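Local coordinates for protein hepatocyte growth factor-regulated tyrosine kinase substrate (Drosophila melanogaster, PDB 1DVP) that drives endosome membrane invagination and multivesicular body formation, binds ubiquitin, and dampens tyrosine kinase receptor signalling by promoting degradation of active receptors, potentially by sorting them, at residues C180-K194 / Y201-F214. Residues are numbered along the deposited sequence; the frame is centred on the assembly and turned at random.
With ZN (zinc ion), chain C; ZN (zinc ion), chain B; CIT (citric acid), chain D.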
loop_
_atom_site.group_PDB
_atom_site.type_symbol
_atom_site.label_atom_id
_atom_site.label_comp_id
_atom_site.label_asym_id
_atom_site.label_seq_id
_atom_site.Cartn_x
_atom_site.Cartn_y
_atom_site.Cartn_z
ATOM N N CYS A 180 5.759 3.698 -0.693
ATOM C CA CYS A 180 6.519 4.197 0.442
ATOM C C CYS A 180 5.472 4.189 1.582
ATOM O O CYS A 180 4.400 4.789 1.443
ATOM C CB CYS A 180 6.923 5.653 0.235
ATOM S SG CYS A 180 7.633 6.475 1.691
ATOM N N ARG A 181 5.798 3.610 2.707
ATOM C CA ARG A 181 4.847 3.615 3.824
ATOM C C ARG A 181 4.743 4.967 4.543
ATOM O O ARG A 181 3.828 5.146 5.322
ATOM C CB ARG A 181 5.237 2.534 4.823
ATOM C CG ARG A 181 4.777 1.211 4.454
ATOM C CD ARG A 181 5.409 0.665 3.215
ATOM N NE ARG A 181 5.088 -0.761 3.119
ATOM C CZ ARG A 181 5.220 -1.528 2.046
ATOM N NH1 ARG A 181 5.673 -1.069 0.874
ATOM N NH2 ARG A 181 4.876 -2.812 2.159
ATOM N N ASN A 182 5.667 5.913 4.321
ATOM C CA ASN A 182 5.561 7.222 4.945
ATOM C C ASN A 182 4.716 8.215 4.141
ATOM O O ASN A 182 3.908 8.950 4.736
ATOM C CB ASN A 182 6.945 7.885 5.166
ATOM C CG ASN A 182 6.866 9.116 6.077
ATOM O OD1 ASN A 182 7.337 10.211 5.722
ATOM N ND2 ASN A 182 6.250 8.950 7.253
ATOM N N CYS A 183 4.864 8.267 2.809
ATOM C CA CYS A 183 4.068 9.267 2.051
ATOM C C CYS A 183 2.990 8.640 1.180
ATOM O O CYS A 183 2.179 9.336 0.607
ATOM C CB CYS A 183 4.970 10.160 1.177
ATOM S SG CYS A 183 5.929 9.317 -0.149
ATOM N N GLY A 184 3.011 7.312 1.054
ATOM C CA GLY A 184 1.979 6.649 0.249
ATOM C C GLY A 184 2.155 6.686 -1.271
ATOM O O GLY A 184 1.340 6.125 -1.985
ATOM N N GLN A 185 3.191 7.364 -1.787
ATOM C CA GLN A 185 3.399 7.381 -3.257
ATOM C C GLN A 185 3.991 6.055 -3.731
ATOM O O GLN A 185 4.476 5.273 -2.881
ATOM C CB GLN A 185 4.369 8.508 -3.661
ATOM C CG GLN A 185 3.608 9.819 -3.859
ATOM C CD GLN A 185 2.751 9.750 -5.121
ATOM O OE1 GLN A 185 2.832 8.792 -5.974
ATOM N NE2 GLN A 185 1.951 10.740 -5.280
ATOM N N VAL A 186 3.989 5.841 -5.064
ATOM C CA VAL A 186 4.534 4.612 -5.680
ATOM C C VAL A 186 5.863 5.059 -6.255
ATOM O O VAL A 186 5.959 6.194 -6.734
ATOM C CB VAL A 186 3.675 4.004 -6.850
ATOM C CG1 VAL A 186 2.425 3.287 -6.271
ATOM C CG2 VAL A 186 3.240 5.092 -7.787
ATOM N N PHE A 187 6.841 4.159 -6.148
ATOM C CA PHE A 187 8.224 4.326 -6.582
ATOM C C PHE A 187 8.760 2.983 -7.091
ATOM O O PHE A 187 8.164 1.900 -6.816
ATOM C CB PHE A 187 9.119 4.714 -5.379
ATOM C CG PHE A 187 8.646 5.933 -4.614
ATOM C CD1 PHE A 187 7.596 5.868 -3.684
ATOM C CD2 PHE A 187 9.283 7.157 -4.799
ATOM C CE1 PHE A 187 7.186 7.004 -2.947
ATOM C CE2 PHE A 187 8.894 8.284 -4.095
ATOM C CZ PHE A 187 7.821 8.210 -3.147
ATOM N N CYS A 188 9.884 3.066 -7.807
ATOM C CA CYS A 188 10.582 1.893 -8.289
ATOM C C CYS A 188 11.346 1.349 -7.037
ATOM O O CYS A 188 11.417 1.987 -5.999
ATOM C CB CYS A 188 11.600 2.248 -9.385
ATOM S SG CYS A 188 12.948 3.324 -8.806
ATOM N N GLY A 189 11.833 0.131 -7.146
ATOM C CA GLY A 189 12.548 -0.513 -6.056
ATOM C C GLY A 189 13.844 0.243 -5.707
ATOM O O GLY A 189 14.155 0.363 -4.532
ATOM N N GLN A 190 14.575 0.781 -6.693
ATOM C CA GLN A 190 15.787 1.520 -6.376
ATOM C C GLN A 190 15.526 2.840 -5.696
ATOM O O GLN A 190 16.413 3.328 -5.051
ATOM C CB GLN A 190 16.696 1.773 -7.611
ATOM C CG GLN A 190 16.957 0.516 -8.320
ATOM C CD GLN A 190 17.618 0.791 -9.633
ATOM O OE1 GLN A 190 18.819 1.059 -9.685
ATOM N NE2 GLN A 190 16.839 0.800 -10.692
ATOM N N CYS A 191 14.335 3.438 -5.830
ATOM C CA CYS A 191 14.086 4.657 -5.056
ATOM C C CYS A 191 13.465 4.369 -3.662
ATOM O O CYS A 191 13.190 5.297 -2.933
ATOM C CB CYS A 191 13.162 5.625 -5.808
ATOM S SG CYS A 191 14.008 6.464 -7.230
ATOM N N THR A 192 13.237 3.099 -3.332
ATOM C CA THR A 192 12.656 2.676 -2.039
ATOM C C THR A 192 13.408 1.444 -1.535
ATOM O O THR A 192 12.806 0.467 -1.094
ATOM C CB THR A 192 11.104 2.310 -2.182
ATOM O OG1 THR A 192 10.885 1.486 -3.345
ATOM C CG2 THR A 192 10.322 3.547 -2.320
ATOM N N ALA A 193 14.737 1.489 -1.620
ATOM C CA ALA A 193 15.548 0.337 -1.195
ATOM C C ALA A 193 15.937 0.415 0.311
ATOM O O ALA A 193 16.543 -0.512 0.869
ATOM C CB ALA A 193 16.834 0.214 -2.137
ATOM N N LYS A 194 15.594 1.510 0.964
ATOM C CA LYS A 194 15.893 1.672 2.387
ATOM C C LYS A 194 14.597 1.514 3.193
ATOM O O LYS A 194 13.478 1.600 2.677
ATOM C CB LYS A 194 16.491 3.047 2.698
ATOM C CG LYS A 194 17.842 3.385 1.978
ATOM C CD LYS A 194 18.297 4.786 2.394
ATOM C CE LYS A 194 19.271 5.467 1.388
ATOM N NZ LYS A 194 18.616 6.737 0.915
ATOM N N TYR A 201 3.084 6.123 13.316
ATOM C CA TYR A 201 1.948 5.542 12.635
ATOM C C TYR A 201 1.636 4.171 13.235
ATOM O O TYR A 201 0.876 3.419 12.647
ATOM C CB TYR A 201 2.222 5.294 11.141
ATOM C CG TYR A 201 2.436 6.511 10.297
ATOM C CD1 TYR A 201 2.016 7.760 10.701
ATOM C CD2 TYR A 201 3.041 6.379 9.043
ATOM C CE1 TYR A 201 2.195 8.880 9.863
ATOM C CE2 TYR A 201 3.211 7.441 8.222
ATOM C CZ TYR A 201 2.791 8.701 8.623
ATOM O OH TYR A 201 2.942 9.740 7.731
ATOM N N GLY A 202 2.272 3.839 14.363
ATOM C CA GLY A 202 2.045 2.549 15.023
ATOM C C GLY A 202 2.847 1.452 14.363
ATOM O O GLY A 202 2.582 0.261 14.574
ATOM N N ILE A 203 3.845 1.818 13.561
ATOM C CA ILE A 203 4.626 0.776 12.906
ATOM C C ILE A 203 6.022 0.716 13.534
ATOM O O ILE A 203 6.857 1.554 13.254
ATOM C CB ILE A 203 4.759 1.082 11.413
ATOM C CG1 ILE A 203 3.386 1.496 10.859
ATOM C CG2 ILE A 203 5.339 -0.128 10.668
ATOM C CD1 ILE A 203 3.403 1.819 9.384
ATOM N N GLU A 204 6.283 -0.279 14.370
ATOM C CA GLU A 204 7.579 -0.366 15.046
ATOM C C GLU A 204 8.658 -1.046 14.202
ATOM O O GLU A 204 9.829 -0.704 14.298
ATOM C CB GLU A 204 7.443 -1.100 16.397
ATOM C CG GLU A 204 6.593 -0.394 17.407
ATOM C CD GLU A 204 7.284 0.810 18.024
ATOM O OE1 GLU A 204 8.422 0.659 18.529
ATOM O OE2 GLU A 204 6.696 1.911 18.015
ATOM N N LYS A 205 8.269 -2.003 13.382
ATOM C CA LYS A 205 9.226 -2.678 12.508
ATOM C C LYS A 205 9.674 -1.744 11.358
ATOM O O LYS A 205 8.986 -0.783 10.996
ATOM C CB LYS A 205 8.559 -3.913 11.935
ATOM C CG LYS A 205 7.511 -3.596 10.851
ATOM C CD LYS A 205 6.739 -4.847 10.419
ATOM C CE LYS A 205 7.660 -5.943 9.978
ATOM N NZ LYS A 205 7.894 -5.884 8.484
ATOM N N GLU A 206 10.844 -2.016 10.802
ATOM C CA GLU A 206 11.366 -1.217 9.709
ATOM C C GLU A 206 10.603 -1.603 8.446
ATOM O O GLU A 206 10.536 -2.777 8.108
ATOM C CB GLU A 206 12.850 -1.484 9.536
ATOM C CG GLU A 206 13.648 -0.743 10.578
ATOM C CD GLU A 206 15.132 -0.865 10.391
ATOM O OE1 GLU A 206 15.882 -0.297 11.219
ATOM O OE2 GLU A 206 15.548 -1.529 9.416
ATOM N N VAL A 207 10.021 -0.613 7.779
ATOM C CA VAL A 207 9.250 -0.846 6.579
ATOM C C VAL A 207 9.857 -0.027 5.403
ATOM O O VAL A 207 10.642 0.898 5.602
ATOM C CB VAL A 207 7.772 -0.423 6.802
ATOM C CG1 VAL A 207 7.071 -1.359 7.810
ATOM C CG2 VAL A 207 7.717 1.003 7.317
ATOM N N ARG A 208 9.444 -0.351 4.173
ATOM C CA ARG A 208 9.961 0.333 2.976
ATOM C C ARG A 208 9.586 1.837 2.942
ATOM O O ARG A 208 8.444 2.151 3.199
ATOM C CB ARG A 208 9.381 -0.380 1.737
ATOM C CG ARG A 208 9.718 0.326 0.406
ATOM C CD ARG A 208 8.885 -0.213 -0.728
ATOM N NE ARG A 208 9.097 -1.645 -0.873
ATOM C CZ ARG A 208 10.124 -2.211 -1.495
ATOM N NH1 ARG A 208 11.060 -1.470 -2.045
ATOM N NH2 ARG A 208 10.193 -3.523 -1.585
ATOM N N VAL A 209 10.554 2.751 2.690
ATOM C CA VAL A 209 10.276 4.175 2.540
ATOM C C VAL A 209 11.048 4.715 1.280
ATOM O O VAL A 209 12.028 4.130 0.850
ATOM C CB VAL A 209 10.719 5.008 3.766
ATOM C CG1 VAL A 209 9.852 4.681 4.997
ATOM C CG2 VAL A 209 12.167 4.731 4.127
ATOM N N CYS A 210 10.605 5.812 0.702
ATOM C CA CYS A 210 11.295 6.403 -0.434
ATOM C C CYS A 210 12.479 7.266 0.099
ATOM O O CYS A 210 12.574 7.611 1.298
ATOM C CB CYS A 210 10.323 7.274 -1.247
ATOM S SG CYS A 210 9.962 8.804 -0.456
ATOM N N ASP A 211 13.366 7.617 -0.818
ATOM C CA ASP A 211 14.542 8.406 -0.493
ATOM C C ASP A 211 14.195 9.747 0.105
ATOM O O ASP A 211 14.755 10.107 1.086
ATOM C CB ASP A 211 15.431 8.543 -1.746
ATOM C CG ASP A 211 16.141 7.248 -2.044
ATOM O OD1 ASP A 211 16.242 6.456 -1.114
ATOM O OD2 ASP A 211 16.601 6.998 -3.161
ATOM N N GLY A 212 13.258 10.472 -0.481
ATOM C CA GLY A 212 12.865 11.756 0.085
ATOM C C GLY A 212 12.411 11.651 1.541
ATOM O O GLY A 212 12.804 12.473 2.379
ATOM N N CYS A 213 11.558 10.655 1.836
ATOM C CA CYS A 213 11.043 10.418 3.213
ATOM C C CYS A 213 12.153 9.943 4.146
ATOM O O CYS A 213 12.237 10.382 5.268
ATOM C CB CYS A 213 9.881 9.380 3.199
ATOM S SG CYS A 213 8.373 10.150 2.560
ATOM N N PHE A 214 13.003 9.038 3.692
ATOM C CA PHE A 214 14.102 8.571 4.527
ATOM C C PHE A 214 14.993 9.757 4.938
ATOM O O PHE A 214 15.529 9.793 6.061
ATOM C CB PHE A 214 14.960 7.594 3.759
ATOM C CG PHE A 214 16.100 7.062 4.549
ATOM C CD1 PHE A 214 15.933 5.952 5.345
ATOM C CD2 PHE A 214 17.360 7.677 4.484
ATOM C CE1 PHE A 214 16.990 5.446 6.063
ATOM C CE2 PHE A 214 18.436 7.177 5.205
ATOM C CZ PHE A 214 18.253 6.062 5.993
HETATM ZN ZN ZN C . 7.938 8.585 0.838
HETATM ZN ZN ZN B . 12.644 5.518 -8.942
HETATM C C1 CIT D . 5.316 -6.213 -0.032
HETATM O O1 CIT D . 6.522 -6.373 0.340
HETATM O O2 CIT D . 4.436 -6.307 1.067
HETATM C C2 CIT D . 4.679 -5.882 -1.500
HETATM C C3 CIT D . 4.462 -4.361 -1.517
HETATM O O7 CIT D . 3.598 -3.859 -0.489
HETATM C C4 CIT D . 3.825 -3.695 -2.744
HETATM C C5 CIT D . 3.613 -2.226 -2.523
HETATM O O3 CIT D . 4.265 -1.492 -1.738
HETATM O O4 CIT D . 2.578 -1.726 -3.219
HETATM C C6 CIT D . 5.946 -3.843 -1.597
HETATM O O5 CIT D . 6.625 -3.915 -2.581
HETATM O O6 CIT D . 6.539 -3.283 -0.620
HETATM O O HOH W 1 13.709 -1.948 -3.393
HETATM O O HOH W 2 16.803 3.680 -2.339
HETATM O O HOH W 3 14.734 4.121 0.191
#
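C180 and C183 of 180-194 meet C210 and C213 of 201-214 around one zinc ion, their four SG atoms 2.3 to 2.4 Å from the metal. C180 SG also accepts the backbone N-H of C210 at 3.2 Å, while C210 SG caps the helix by taking C213 N-H. C210 CB lies over one face of the F187 ring, 3.4 Å from its centroid and offset toward the rim, with SG oblique to the same ring. This is the FYVE zinc finger, whose second zinc is held by C188 and C191 together with C164 and C167. R208 and R181 converge on one oxygen of a citrate probably from the crystallisation liquor: R181 NH1 gives O6 a bond of 2.8 Å and R208 NE reaches it at 3.0 Å, consistent with the basic phosphoinositide pocket of FYVE domains. Bent at chi3 (-58°), the R208 chain also turns NH1 to T192 OG1, 3.2 Å away and tilted from the guanidinium plane. A leucine in place of R208 would probably leave T192 OG1 without this donor and citrate O6 without its bond from NE. Farther along, K194 lays CD squarely over the centre of the F214 ring, and its NZ meets D211 OD1 from above the carboxylate plane, a 3.1 Å salt bridge.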